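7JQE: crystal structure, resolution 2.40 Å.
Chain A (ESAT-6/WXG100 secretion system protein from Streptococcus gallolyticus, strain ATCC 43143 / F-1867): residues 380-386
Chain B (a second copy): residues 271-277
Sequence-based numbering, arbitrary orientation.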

# COMPACT_ATOMS: atom_id res chain seq x y z
N GLY A 380 -77.62 11.31 -18.90
CA GLY A 380 -78.45 11.51 -20.07
C GLY A 380 -77.63 11.32 -21.34
O GLY A 380 -76.84 10.38 -21.46
N ASP A 381 -77.82 12.23 -22.29
CA ASP A 381 -77.04 12.22 -23.53
C ASP A 381 -75.65 12.82 -23.37
O ASP A 381 -74.91 12.89 -24.35
CB ASP A 381 -77.80 12.97 -24.63
CG ASP A 381 -78.96 12.17 -25.18
OD1 ASP A 381 -78.87 10.92 -25.23
OD2 ASP A 381 -79.98 12.79 -25.57
N ASN A 382 -75.28 13.25 -22.16
CA ASN A 382 -73.96 13.80 -21.89
C ASN A 382 -72.99 12.68 -21.53
O ASN A 382 -73.32 11.83 -20.69
CB ASN A 382 -74.03 14.83 -20.76
CG ASN A 382 -74.62 16.15 -21.20
OD1 ASN A 382 -74.43 16.58 -22.34
ND2 ASN A 382 -75.33 16.81 -20.30
N ARG A 383 -71.81 12.69 -22.15
CA ARG A 383 -70.76 11.71 -21.86
C ARG A 383 -69.49 12.47 -21.51
O ARG A 383 -68.88 13.10 -22.38
CB ARG A 383 -70.52 10.78 -23.05
CG ARG A 383 -69.35 9.82 -22.83
CD ARG A 383 -68.65 9.46 -24.13
NE ARG A 383 -68.06 10.64 -24.76
CZ ARG A 383 -66.79 11.02 -24.61
NH1 ARG A 383 -65.97 10.31 -23.84
NH2 ARG A 383 -66.34 12.11 -25.22
N ILE A 384 -69.07 12.40 -20.26
CA ILE A 384 -67.92 13.15 -19.78
C ILE A 384 -66.80 12.15 -19.49
O ILE A 384 -66.92 11.33 -18.57
CB ILE A 384 -68.26 13.97 -18.53
CG1 ILE A 384 -69.55 14.78 -18.78
CG2 ILE A 384 -67.10 14.87 -18.15
CD1 ILE A 384 -69.59 16.11 -18.06
N PRO A 385 -65.70 12.18 -20.26
CA PRO A 385 -64.59 11.26 -19.97
C PRO A 385 -63.89 11.67 -18.68
O PRO A 385 -63.74 12.85 -18.38
CB PRO A 385 -63.68 11.43 -21.18
CG PRO A 385 -63.91 12.84 -21.61
CD PRO A 385 -65.38 13.10 -21.35
N MSE A 386 -63.45 10.67 -17.93
CA MSE A 386 -62.73 10.94 -16.68
C MSE A 386 -61.57 9.98 -16.48
O MSE A 386 -61.60 8.83 -16.93
CB MSE A 386 -63.69 10.86 -15.50
CG MSE A 386 -64.91 11.73 -15.70
SE MSE A 386 -65.81 12.22 -14.05
CE MSE A 386 -66.53 10.47 -13.53
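Chain B 271-277: ISVDVAP

Chain B lies along chain A as an antiparallel strand centred on one pair, Arg383(A) and Asp274(B), which are joined through both side chain and backbone. In the salt bridge, Arg383(A) NE donates to Asp274(B) OD1 at 2.5 Å, and Arg383(A) NH2 adds a weak hydrogen bond to the same OD1 at 3.2 Å. NH2 of Arg383(A) also reaches Ser272(B) O at 2.9 Å, so the edge of the guanidinium spans a carboxylate and a backbone carbonyl two residues apart. The main chains of the same two residues also close a reciprocal pair of hydrogen bonds: Arg383(A) N to Asp274(B) O, 3.0 Å, and Asp274(B) N to Arg383(A) O, 3.2 Å. This is a single antiparallel bridge, with Arg383(A) CA and Asp274(B) CA 5.1 Å apart. Strands 382-386 and 271-275, both extended, run at 160° between their N-to-C directions, and their axes approach to 4.9 Å. Asn382(A) CA lies level with Val275(B) CA, 4.9 Å away, and makes a CA-H...O contact with Asp274(B) O at 3.2 Å. Toward Ile384(A) and Pro385(A), apolar side chains pack on Val273(B): Ile384(A) CG1 lies 4.0 Å from Val273(B) CG2, and Pro385(A) CD 4.2 Å from Val273(B) CB. Past the chain B strand, Ala276(B) CB meets Asp381(A) CB at 3.7 Å. The contact buries 432 Å² in all.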

# COMPACT_ATOMS: atom_id res chain seq x y z
N ILE B 271 -58.98 17.51 -24.68
CA ILE B 271 -59.96 16.45 -24.47
C ILE B 271 -61.26 16.86 -25.16
O ILE B 271 -61.48 18.02 -25.50
CB ILE B 271 -60.21 16.18 -22.98
CG1 ILE B 271 -60.73 17.44 -22.29
CG2 ILE B 271 -58.94 15.69 -22.32
CD1 ILE B 271 -60.39 17.51 -20.83
N SER B 272 -62.13 15.87 -25.35
CA SER B 272 -63.38 16.08 -26.07
C SER B 272 -64.53 15.47 -25.27
O SER B 272 -64.49 14.29 -24.91
CB SER B 272 -63.32 15.45 -27.47
OG SER B 272 -64.51 15.72 -28.20
N VAL B 273 -65.55 16.28 -24.99
CA VAL B 273 -66.72 15.85 -24.24
C VAL B 273 -67.95 15.99 -25.13
O VAL B 273 -68.00 16.85 -26.02
CB VAL B 273 -66.88 16.66 -22.94
CG1 VAL B 273 -66.93 18.15 -23.24
CG2 VAL B 273 -68.13 16.22 -22.19
N ASP B 274 -68.94 15.13 -24.89
CA ASP B 274 -70.19 15.14 -25.64
C ASP B 274 -71.27 15.80 -24.78
O ASP B 274 -71.75 15.21 -23.81
CB ASP B 274 -70.60 13.73 -26.04
CG ASP B 274 -69.56 13.03 -26.89
OD1 ASP B 274 -69.26 11.85 -26.62
OD2 ASP B 274 -69.02 13.66 -27.83
N VAL B 275 -71.63 17.03 -25.13
CA VAL B 275 -72.65 17.78 -24.41
C VAL B 275 -73.96 17.71 -25.19
O VAL B 275 -73.99 17.46 -26.40
CB VAL B 275 -72.23 19.24 -24.16
CG1 VAL B 275 -70.97 19.29 -23.30
CG2 VAL B 275 -72.03 19.97 -25.47
N ALA B 276 -75.06 17.95 -24.48
CA ALA B 276 -76.39 17.93 -25.07
C ALA B 276 -77.30 18.83 -24.25
O ALA B 276 -77.19 18.86 -23.02
CB ALA B 276 -76.98 16.51 -25.12
N PRO B 277 -78.19 19.58 -24.90
CA PRO B 277 -79.10 20.46 -24.15
C PRO B 277 -80.07 19.66 -23.29
O PRO B 277 -80.27 18.46 -23.48
CB PRO B 277 -79.84 21.22 -25.25
CG PRO B 277 -79.77 20.32 -26.44
CD PRO B 277 -78.43 19.63 -26.35